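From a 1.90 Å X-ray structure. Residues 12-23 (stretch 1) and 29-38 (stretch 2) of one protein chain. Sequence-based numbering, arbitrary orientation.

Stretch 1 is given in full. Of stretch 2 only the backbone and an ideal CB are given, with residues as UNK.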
# COMPACT_ATOMS: atom_id res chain seq x y z
N VAL B 12 2.50 -12.60 -10.55
CA VAL B 12 3.63 -11.72 -10.29
C VAL B 12 4.58 -12.55 -9.43
O VAL B 12 4.18 -13.06 -8.39
CB VAL B 12 3.23 -10.45 -9.52
CG1 VAL B 12 4.47 -9.68 -9.10
CG2 VAL B 12 2.33 -9.57 -10.38
N HIS B 13 5.82 -12.70 -9.89
CA HIS B 13 6.80 -13.49 -9.15
C HIS B 13 7.96 -12.65 -8.66
O HIS B 13 8.44 -11.75 -9.36
CB HIS B 13 7.38 -14.60 -10.04
CG HIS B 13 6.45 -15.73 -10.29
ND1 HIS B 13 5.99 -16.57 -9.29
CD2 HIS B 13 5.90 -16.20 -11.44
CE1 HIS B 13 5.21 -17.50 -9.82
NE2 HIS B 13 5.14 -17.29 -11.12
N GLN B 14 8.42 -12.95 -7.45
CA GLN B 14 9.58 -12.27 -6.89
C GLN B 14 10.65 -13.34 -6.94
O GLN B 14 10.62 -14.28 -6.15
CB GLN B 14 9.31 -11.82 -5.46
CG GLN B 14 8.20 -10.81 -5.34
CD GLN B 14 8.45 -9.79 -4.25
OE1 GLN B 14 9.42 -9.04 -4.29
NE2 GLN B 14 7.56 -9.77 -3.25
N GLY B 15 11.58 -13.21 -7.88
CA GLY B 15 12.61 -14.21 -8.02
C GLY B 15 14.06 -13.77 -7.94
O GLY B 15 14.37 -12.65 -7.53
N VAL B 16 14.95 -14.67 -8.34
CA VAL B 16 16.39 -14.44 -8.33
C VAL B 16 16.97 -14.79 -9.69
O VAL B 16 16.56 -15.76 -10.32
CB VAL B 16 17.07 -15.32 -7.26
CG1 VAL B 16 18.53 -14.91 -7.11
CG2 VAL B 16 16.33 -15.21 -5.95
N TYR B 17 17.93 -13.99 -10.14
CA TYR B 17 18.56 -14.21 -11.43
C TYR B 17 19.86 -15.01 -11.28
O TYR B 17 20.83 -14.51 -10.72
CB TYR B 17 18.87 -12.87 -12.09
CG TYR B 17 19.27 -12.95 -13.54
CD1 TYR B 17 18.35 -13.29 -14.52
CD2 TYR B 17 20.57 -12.63 -13.93
CE1 TYR B 17 18.71 -13.31 -15.87
CE2 TYR B 17 20.94 -12.64 -15.28
CZ TYR B 17 20.01 -12.99 -16.24
OH TYR B 17 20.36 -12.97 -17.57
N ARG B 18 19.85 -16.24 -11.78
CA ARG B 18 21.02 -17.12 -11.71
C ARG B 18 21.24 -17.80 -13.06
O ARG B 18 20.31 -18.34 -13.65
CB ARG B 18 20.82 -18.20 -10.65
CG ARG B 18 20.52 -17.70 -9.25
CD ARG B 18 20.27 -18.86 -8.31
NE ARG B 18 19.81 -18.42 -7.00
CZ ARG B 18 19.42 -19.24 -6.02
NH1 ARG B 18 19.44 -20.55 -6.21
NH2 ARG B 18 19.00 -18.74 -4.87
N GLU B 19 22.48 -17.78 -13.54
CA GLU B 19 22.83 -18.40 -14.81
C GLU B 19 21.86 -18.05 -15.93
O GLU B 19 21.36 -18.94 -16.63
CB GLU B 19 22.88 -19.93 -14.67
CG GLU B 19 23.99 -20.45 -13.77
CD GLU B 19 23.47 -21.02 -12.46
OE1 GLU B 19 24.29 -21.53 -11.66
OE2 GLU B 19 22.24 -20.96 -12.23
N GLY B 20 21.59 -16.76 -16.10
CA GLY B 20 20.69 -16.33 -17.15
C GLY B 20 19.26 -16.83 -17.05
O GLY B 20 18.54 -16.84 -18.04
N LEU B 21 18.86 -17.25 -15.86
CA LEU B 21 17.50 -17.73 -15.66
C LEU B 21 16.86 -17.12 -14.42
O LEU B 21 17.54 -16.75 -13.47
CB LEU B 21 17.49 -19.26 -15.54
CG LEU B 21 17.92 -20.02 -16.80
CD1 LEU B 21 17.89 -21.51 -16.53
CD2 LEU B 21 16.99 -19.67 -17.96
N LEU B 22 15.53 -17.02 -14.44
CA LEU B 22 14.79 -16.46 -13.32
C LEU B 22 14.11 -17.56 -12.51
O LEU B 22 13.37 -18.37 -13.06
CB LEU B 22 13.72 -15.49 -13.83
CG LEU B 22 14.20 -14.17 -14.45
CD1 LEU B 22 13.04 -13.50 -15.17
CD2 LEU B 22 14.76 -13.27 -13.35
N LEU B 23 14.38 -17.59 -11.21
CA LEU B 23 13.79 -18.59 -10.33
C LEU B 23 12.74 -17.93 -9.45
O LEU B 23 13.02 -16.91 -8.82
CB LEU B 23 14.88 -19.22 -9.46
CG LEU B 23 16.07 -19.83 -10.20
CD1 LEU B 23 17.02 -20.47 -9.20
CD2 LEU B 23 15.57 -20.86 -11.20
N UNK B 29 12.19 -22.49 -12.49
CA UNK B 29 12.89 -21.60 -13.41
C UNK B 29 12.01 -21.07 -14.53
O UNK B 29 11.05 -21.72 -14.95
CB UNK B 29 14.09 -22.33 -14.02
N UNK B 30 12.35 -19.88 -15.01
CA UNK B 30 11.63 -19.21 -16.09
C UNK B 30 12.66 -18.60 -17.03
O UNK B 30 13.66 -18.04 -16.58
CB UNK B 30 10.67 -18.14 -15.55
N UNK B 31 12.42 -18.71 -18.33
CA UNK B 31 13.33 -18.10 -19.30
C UNK B 31 12.88 -16.66 -19.44
O UNK B 31 11.68 -16.39 -19.54
CB UNK B 31 13.33 -18.83 -20.64
N UNK B 32 13.82 -15.71 -19.45
CA UNK B 32 13.49 -14.29 -19.59
C UNK B 32 12.53 -14.00 -20.75
O UNK B 32 11.52 -13.31 -20.58
CB UNK B 32 14.78 -13.48 -19.78
N UNK B 33 12.85 -14.55 -21.92
CA UNK B 33 12.06 -14.37 -23.12
C UNK B 33 10.60 -14.81 -22.96
O UNK B 33 9.74 -14.42 -23.75
CB UNK B 33 12.71 -15.14 -24.27
N UNK B 34 10.33 -15.62 -21.94
CA UNK B 34 8.97 -16.10 -21.71
C UNK B 34 8.21 -15.30 -20.66
O UNK B 34 7.04 -15.56 -20.40
CB UNK B 34 9.01 -17.57 -21.29
N UNK B 35 8.87 -14.32 -20.05
CA UNK B 35 8.23 -13.52 -19.02
C UNK B 35 8.25 -12.02 -19.31
O UNK B 35 8.93 -11.56 -20.22
CB UNK B 35 8.91 -13.79 -17.67
N UNK B 36 7.49 -11.27 -18.53
CA UNK B 36 7.45 -9.83 -18.68
C UNK B 36 8.16 -9.23 -17.48
O UNK B 36 7.72 -9.41 -16.34
CB UNK B 36 6.01 -9.31 -18.80
N UNK B 37 9.26 -8.54 -17.72
CA UNK B 37 10.02 -7.92 -16.63
C UNK B 37 9.23 -6.80 -15.98
O UNK B 37 8.48 -6.08 -16.64
CB UNK B 37 11.36 -7.38 -17.14
N UNK B 38 9.41 -6.67 -14.67
CA UNK B 38 8.75 -5.62 -13.90
C UNK B 38 9.86 -4.91 -13.13
O UNK B 38 11.03 -5.26 -13.27
CB UNK B 38 7.67 -6.18 -12.97

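Stretch 1 is a hairpin: its strand 12-18 turns through a type I' turn from R18 to L21 and returns as strand 21-23, whose free edge receives the start of stretch 2.

Position 29 has extended angles and forms an antiparallel, non-hydrogen-bonded pair with L23. Its CB lies on the same face of the sheet as the L23 side chain, 3.5 Å from L23 CD2, while its CA passes 3.3 Å from L22 O in a CA-H...O contact. A small or moderate apolar side chain would suit it, and several others could be drawn outward. The residue is A29, whose methyl packs against L23 CD2.

Position 30 is the hydrogen-bonded partner of L22. Its backbone N gives a bond to L22 O at 2.7 Å, and L22 N returns one to the O of position 30 at 3.0 Å, nearly straight at 167°. These bonds ask nothing of the side chain, but the CB points to the L22 face, where the ring of H13 also lies. A flat ring, a beta-branched residue or a long polar chain could fit. The residue is H30, chi1 m, with its ring centroid 5.2 Å from that of H13 and the planes oblique at 42°. The closest approach of the two rings is H13 CD2 to H30 NE2, 4.2 Å; NE2 is hydrogen-bonded elsewhere in the structure.

At 31 the strand has ended and CB points away, so a long, soluble chain is an easy choice. The residue is R31; R31 CG brushes L21 CD2 at 4.3 Å. The side chain mainly serves its own stretch, where its guanidinium pairs with the side chain at 34.

Position 32, phi -49° and psi -49°, opens a 3-10 segment. No acceptor of stretch 1 lies within hydrogen-bonding reach of its backbone N, so nothing across the contact requires an N-H there. Its CB points sideways, and the Y17 ring, L21 and G20 O lie around it. Proline fits the phi, as would a compact apolar residue. P32 sets CD 3.6 Å from G20 O and CG at the edge of the Y17 ring, 4.4 Å from CE1.

Positions 33 and 34 are out of reach, and polar residues suit both. E33 OE2 lies 3.0 Å from R31 NH1, a charge contact without an aimed N-H. D34 OD2 takes a hydrogen bond from R31 NE at 2.7 Å, part of a salt bridge.

At 35 CB points toward stretch 1, 4.8 Å from L22 CD1. A medium apolar side chain is wanted: V35 brings CG2 to 3.7 Å from L22 CD1.

Position 36 is extended and out of reach, so its choice is free as far as stretch 1 is concerned; it is T36.

At 37 CB points away, yet L22 and Y17 leave apolar surface that a long side chain could turn back to meet. W37 does so: L22 CD1 sits over its six-membered ring, 4.3 Å from the centroid, and CH2 is 4.2 Å from Y17 CD1.

Position 38 points toward stretch 1 near V12, inviting a branched aliphatic. L38 CD1 meets V12 CG1 at 4.0 Å.

Stretch 2 29-38: AHRPEDVTWL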
# COMPACT_ATOMS: atom_id res chain seq x y z
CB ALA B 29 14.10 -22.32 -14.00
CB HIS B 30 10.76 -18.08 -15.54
CG HIS B 30 9.68 -18.54 -14.61
ND1 HIS B 30 8.37 -18.69 -15.01
CD2 HIS B 30 9.71 -18.84 -13.29
CE1 HIS B 30 7.64 -19.07 -13.97
NE2 HIS B 30 8.43 -19.16 -12.92
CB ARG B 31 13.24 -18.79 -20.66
CG ARG B 31 13.67 -20.25 -20.69
CD ARG B 31 13.85 -20.71 -22.12
NE ARG B 31 12.70 -20.35 -22.95
CZ ARG B 31 12.61 -20.57 -24.26
NH1 ARG B 31 13.61 -21.16 -24.90
NH2 ARG B 31 11.53 -20.20 -24.92
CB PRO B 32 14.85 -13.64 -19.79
CG PRO B 32 15.73 -14.49 -18.92
CD PRO B 32 15.27 -15.89 -19.27
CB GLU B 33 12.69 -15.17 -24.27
CG GLU B 33 12.63 -16.68 -24.06
CD GLU B 33 13.48 -17.45 -25.05
OE1 GLU B 33 13.27 -17.28 -26.28
OE2 GLU B 33 14.34 -18.23 -24.60
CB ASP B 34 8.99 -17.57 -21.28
CG ASP B 34 9.65 -18.47 -22.31
OD1 ASP B 34 9.45 -18.24 -23.52
OD2 ASP B 34 10.35 -19.42 -21.90
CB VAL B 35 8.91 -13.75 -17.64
CG1 VAL B 35 8.93 -15.23 -17.31
CG2 VAL B 35 10.32 -13.19 -17.66
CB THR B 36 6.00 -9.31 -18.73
OG1 THR B 36 5.33 -9.90 -19.85
CG2 THR B 36 5.99 -7.79 -18.88
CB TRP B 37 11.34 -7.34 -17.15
CG TRP B 37 12.33 -8.35 -17.61
CD1 TRP B 37 12.42 -8.90 -18.86
CD2 TRP B 37 13.39 -8.93 -16.84
NE1 TRP B 37 13.48 -9.78 -18.91
CE2 TRP B 37 14.09 -9.82 -17.68
CE3 TRP B 37 13.82 -8.77 -15.51
CZ2 TRP B 37 15.19 -10.56 -17.24
CZ3 TRP B 37 14.92 -9.51 -15.08
CH2 TRP B 37 15.59 -10.39 -15.94
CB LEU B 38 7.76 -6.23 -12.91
CG LEU B 38 6.64 -7.11 -13.46
CD1 LEU B 38 5.85 -7.72 -12.31
CD2 LEU B 38 5.72 -6.28 -14.35
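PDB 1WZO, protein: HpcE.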